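Local coordinates for protein translation initiation inhibitor (Streptococcus pyogenes, PDB 2EWC) that is of unknown function but belongs to the widely conserved YjgF family and has been named a putative translation initiation inhibitor, at residues 63-76 with 92-105. Numbering follows the deposited sequence.
Sequences VVQMDCLFRDVWNI and PARKSIQTEFAHHG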
# COMPACT_ATOMS: atom_id res chain seq x y z
N VAL B 63 23.58 23.15 -21.73
CA VAL B 63 23.79 21.78 -21.27
C VAL B 63 22.48 21.06 -20.95
O VAL B 63 21.68 21.54 -20.15
CB VAL B 63 24.76 21.71 -20.09
CG1 VAL B 63 24.97 20.23 -19.66
CG2 VAL B 63 26.09 22.31 -20.50
N VAL B 64 22.26 19.91 -21.60
CA VAL B 64 21.01 19.17 -21.47
C VAL B 64 21.11 17.97 -20.52
O VAL B 64 20.10 17.59 -19.90
CB VAL B 64 20.41 18.73 -22.86
CG1 VAL B 64 20.15 19.95 -23.75
CG2 VAL B 64 21.29 17.71 -23.59
N GLN B 65 22.30 17.40 -20.37
CA GLN B 65 22.47 16.19 -19.56
C GLN B 65 23.88 16.13 -19.00
O GLN B 65 24.81 16.52 -19.69
CB GLN B 65 22.14 14.90 -20.37
CG GLN B 65 21.88 13.67 -19.50
CD GLN B 65 23.17 12.96 -19.09
OE1 GLN B 65 24.18 13.09 -19.77
NE2 GLN B 65 23.13 12.20 -17.98
N MSE B 66 24.02 15.65 -17.77
CA MSE B 66 25.31 15.66 -17.07
C MSE B 66 25.42 14.39 -16.28
O MSE B 66 24.48 14.03 -15.58
CB MSE B 66 25.34 16.84 -16.10
CG MSE B 66 26.55 17.74 -16.20
SE MSE B 66 26.40 19.34 -15.35
CE MSE B 66 25.50 18.90 -13.89
N ASP B 67 26.55 13.69 -16.39
CA ASP B 67 26.84 12.55 -15.52
C ASP B 67 27.89 13.03 -14.52
O ASP B 67 28.91 13.58 -14.93
CB ASP B 67 27.38 11.37 -16.33
CG ASP B 67 26.29 10.58 -17.01
OD1 ASP B 67 25.10 10.86 -16.76
OD2 ASP B 67 26.59 9.66 -17.81
N CYS B 68 27.63 12.86 -13.22
CA CYS B 68 28.56 13.34 -12.19
C CYS B 68 29.21 12.17 -11.49
O CYS B 68 28.51 11.29 -10.97
CB CYS B 68 27.83 14.23 -11.19
SG CYS B 68 26.70 15.42 -11.99
N LEU B 69 30.54 12.13 -11.49
CA LEU B 69 31.26 10.99 -10.91
C LEU B 69 31.92 11.41 -9.59
O LEU B 69 32.73 12.33 -9.58
CB LEU B 69 32.32 10.45 -11.88
CG LEU B 69 31.92 9.93 -13.28
CD1 LEU B 69 33.14 9.32 -14.02
CD2 LEU B 69 30.82 8.91 -13.23
N PHE B 70 31.62 10.71 -8.51
CA PHE B 70 32.13 11.09 -7.19
C PHE B 70 32.92 9.93 -6.61
O PHE B 70 32.49 8.76 -6.70
CB PHE B 70 30.99 11.33 -6.19
CG PHE B 70 30.12 12.53 -6.48
CD1 PHE B 70 30.32 13.73 -5.78
CD2 PHE B 70 29.05 12.43 -7.36
CE1 PHE B 70 29.52 14.83 -6.01
CE2 PHE B 70 28.22 13.54 -7.59
CZ PHE B 70 28.46 14.74 -6.92
N ARG B 71 34.04 10.23 -5.96
CA ARG B 71 34.68 9.21 -5.13
C ARG B 71 33.77 8.89 -3.91
O ARG B 71 33.75 7.74 -3.44
CB ARG B 71 36.06 9.71 -4.67
CG ARG B 71 36.87 8.69 -3.89
CD ARG B 71 38.26 9.26 -3.55
NE ARG B 71 39.11 9.47 -4.74
CZ ARG B 71 39.82 8.53 -5.36
NH1 ARG B 71 39.81 7.27 -4.92
NH2 ARG B 71 40.57 8.88 -6.41
N ASP B 72 33.05 9.90 -3.42
CA ASP B 72 32.09 9.80 -2.31
C ASP B 72 30.78 10.45 -2.77
O ASP B 72 30.67 11.68 -2.73
CB ASP B 72 32.61 10.49 -1.02
CG ASP B 72 31.64 10.36 0.18
OD1 ASP B 72 30.54 9.77 0.03
OD2 ASP B 72 31.96 10.84 1.31
N VAL B 73 29.81 9.64 -3.19
CA VAL B 73 28.56 10.15 -3.74
C VAL B 73 27.74 10.97 -2.72
O VAL B 73 26.90 11.78 -3.10
CB VAL B 73 27.71 9.00 -4.36
CG1 VAL B 73 27.07 8.12 -3.28
CG2 VAL B 73 26.67 9.56 -5.33
N TRP B 74 28.00 10.78 -1.43
CA TRP B 74 27.36 11.62 -0.39
C TRP B 74 27.72 13.12 -0.45
O TRP B 74 27.17 13.94 0.30
CB TRP B 74 27.62 11.06 1.00
CG TRP B 74 26.97 9.72 1.24
CD1 TRP B 74 27.55 8.49 1.05
CD2 TRP B 74 25.65 9.48 1.73
NE1 TRP B 74 26.65 7.49 1.38
CE2 TRP B 74 25.48 8.08 1.82
CE3 TRP B 74 24.58 10.32 2.11
CZ2 TRP B 74 24.29 7.49 2.26
CZ3 TRP B 74 23.41 9.74 2.56
CH2 TRP B 74 23.28 8.33 2.63
N ASN B 75 28.66 13.47 -1.34
CA ASN B 75 28.97 14.86 -1.67
C ASN B 75 27.98 15.51 -2.67
O ASN B 75 28.16 16.67 -3.04
CB ASN B 75 30.38 14.95 -2.23
CG ASN B 75 31.45 14.85 -1.16
OD1 ASN B 75 31.33 15.43 -0.07
ND2 ASN B 75 32.51 14.13 -1.48
N ILE B 76 26.97 14.78 -3.12
CA ILE B 76 25.92 15.37 -3.98
C ILE B 76 25.41 16.75 -3.49
O ILE B 76 25.30 17.65 -4.30
CB ILE B 76 24.75 14.40 -4.24
CG1 ILE B 76 25.11 13.37 -5.33
CG2 ILE B 76 23.47 15.13 -4.72
CD1 ILE B 76 24.17 12.19 -5.30
N PRO B 92 20.31 20.96 -16.21
CA PRO B 92 20.21 19.75 -17.03
C PRO B 92 19.58 18.55 -16.28
O PRO B 92 19.48 18.56 -15.04
CB PRO B 92 21.66 19.44 -17.36
CG PRO B 92 22.42 19.93 -16.17
CD PRO B 92 21.69 21.18 -15.73
N ALA B 93 19.13 17.56 -17.05
CA ALA B 93 18.86 16.23 -16.49
C ALA B 93 20.20 15.71 -16.00
O ALA B 93 21.23 16.00 -16.61
CB ALA B 93 18.30 15.32 -17.54
N ARG B 94 20.21 14.95 -14.91
CA ARG B 94 21.47 14.36 -14.48
C ARG B 94 21.33 12.99 -13.84
O ARG B 94 20.23 12.52 -13.53
CB ARG B 94 22.24 15.30 -13.54
CG ARG B 94 21.85 15.15 -12.10
CD ARG B 94 22.83 15.83 -11.15
NE ARG B 94 22.36 17.16 -10.82
CZ ARG B 94 21.74 17.50 -9.69
NH1 ARG B 94 21.51 16.62 -8.72
NH2 ARG B 94 21.35 18.75 -9.53
N LYS B 95 22.48 12.36 -13.64
CA LYS B 95 22.59 11.26 -12.71
C LYS B 95 23.95 11.35 -12.02
O LYS B 95 24.87 11.98 -12.56
CB LYS B 95 22.40 9.91 -13.41
CG LYS B 95 23.46 9.54 -14.38
CD LYS B 95 23.39 8.01 -14.62
CE LYS B 95 24.30 7.56 -15.75
NZ LYS B 95 23.89 8.25 -17.02
N SER B 96 24.07 10.75 -10.84
CA SER B 96 25.32 10.75 -10.09
C SER B 96 25.74 9.29 -9.82
O SER B 96 24.89 8.42 -9.64
CB SER B 96 25.14 11.49 -8.77
OG SER B 96 24.78 12.85 -9.01
N ILE B 97 27.04 9.03 -9.82
CA ILE B 97 27.58 7.67 -9.66
C ILE B 97 28.79 7.77 -8.73
O ILE B 97 29.56 8.73 -8.79
CB ILE B 97 28.04 7.14 -11.04
CG1 ILE B 97 26.85 6.81 -11.91
CG2 ILE B 97 28.97 5.89 -10.97
CD1 ILE B 97 27.21 7.02 -13.39
N GLN B 98 28.96 6.78 -7.87
CA GLN B 98 30.19 6.68 -7.10
C GLN B 98 31.12 5.74 -7.84
O GLN B 98 30.72 4.66 -8.25
CB GLN B 98 29.92 6.15 -5.70
CG GLN B 98 31.16 6.17 -4.79
CD GLN B 98 30.81 5.96 -3.32
OE1 GLN B 98 30.22 6.83 -2.68
NE2 GLN B 98 31.19 4.80 -2.78
N THR B 99 32.37 6.14 -8.02
CA THR B 99 33.33 5.28 -8.69
C THR B 99 34.75 5.54 -8.16
O THR B 99 35.07 6.64 -7.67
CB THR B 99 33.26 5.44 -10.24
OG1 THR B 99 34.23 4.60 -10.88
CG2 THR B 99 33.51 6.92 -10.63
N GLU B 100 35.60 4.54 -8.24
CA GLU B 100 37.01 4.75 -8.06
C GLU B 100 37.48 5.45 -9.32
O GLU B 100 36.79 5.42 -10.35
CB GLU B 100 37.75 3.42 -7.90
CG GLU B 100 37.37 2.69 -6.62
CD GLU B 100 37.66 3.53 -5.37
OE1 GLU B 100 38.73 4.18 -5.32
OE2 GLU B 100 36.81 3.55 -4.46
N PHE B 101 38.65 6.07 -9.23
CA PHE B 101 39.30 6.72 -10.35
C PHE B 101 40.68 6.10 -10.51
O PHE B 101 41.26 5.63 -9.53
CB PHE B 101 39.45 8.22 -10.07
CG PHE B 101 38.13 8.97 -9.98
CD1 PHE B 101 37.30 9.09 -11.08
CD2 PHE B 101 37.71 9.53 -8.78
CE1 PHE B 101 36.09 9.76 -11.00
CE2 PHE B 101 36.51 10.24 -8.71
CZ PHE B 101 35.69 10.34 -9.81
N ALA B 102 41.21 6.13 -11.74
CA ALA B 102 42.60 5.72 -11.99
C ALA B 102 43.59 6.80 -11.54
O ALA B 102 44.54 7.13 -12.24
CB ALA B 102 42.82 5.36 -13.48
N HIS B 103 43.34 7.37 -10.35
CA HIS B 103 44.21 8.37 -9.73
C HIS B 103 43.99 8.25 -8.23
O HIS B 103 42.89 7.92 -7.78
CB HIS B 103 43.90 9.79 -10.24
CG HIS B 103 44.61 10.88 -9.49
ND1 HIS B 103 45.78 11.47 -9.93
CD2 HIS B 103 44.31 11.50 -8.32
CE1 HIS B 103 46.16 12.40 -9.07
NE2 HIS B 103 45.29 12.43 -8.08
N HIS B 104 45.05 8.49 -7.45
CA HIS B 104 44.99 8.31 -5.98
C HIS B 104 43.86 9.15 -5.35
O HIS B 104 43.51 10.21 -5.88
CB HIS B 104 46.37 8.55 -5.31
CG HIS B 104 46.82 9.99 -5.26
ND1 HIS B 104 47.70 10.53 -6.18
CD2 HIS B 104 46.55 10.98 -4.37
CE1 HIS B 104 47.93 11.80 -5.87
NE2 HIS B 104 47.24 12.10 -4.79
N GLY B 105 43.29 8.66 -4.26
CA GLY B 105 42.40 9.49 -3.42
C GLY B 105 43.20 10.09 -2.26
O GLY B 105 44.40 10.38 -2.39
O HOH W 1 24.63 9.69 -19.55
O HOH W 2 35.01 5.48 -4.66
O HOH W 3 40.80 5.63 -6.81
O HOH W 4 38.82 5.75 -2.61
O HOH W 5 31.20 6.80 0.07
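Arg71 lays its guanidinium between Gly105 and Phe101: Gly105 CA sits 3.3 Å above the plane, over its centre, while Phe101 CD2 lies over the opposite face. Arg71 NH2 donates to His103 O at 2.9 Å, the donor lying tilted from the carbonyl plane of His103. NE bonds to Leu110 O, and NH1 forms a long salt bridge of 3.3 Å with Glu100 OE1, reinforced by two bridging waters; together these fix the group's rotation. Extended, with CG opposite the backbone N (chi1 -174°), the Gln98 chain passes Arg71 O and brings OE1 to the Val73 N-H, taken on an in-plane lone pair (2.9 Å, 170° at the hydrogen); its NE2 bonds Glu100 of one neighbouring subunit. Asp67 OD1 is gripped from opposite faces of its carboxylate, by Gln65 NE2 at 2.7 Å and Lys95 NZ at 2.9 Å. Lys95 NZ also pairs with Asp67 of another neighbouring subunit, carrying the charge network across the interface. Leu69 CD2 and Ile97 CB meet at 4.0 Å, side by side. With axes 3° apart and backbone bonds alternating from Val64 to Thr99, strands 63-70 and 93-98 are the two parallel strands of a beta-alpha-beta unit, joined by helix 76-87, as in the YjgF fold.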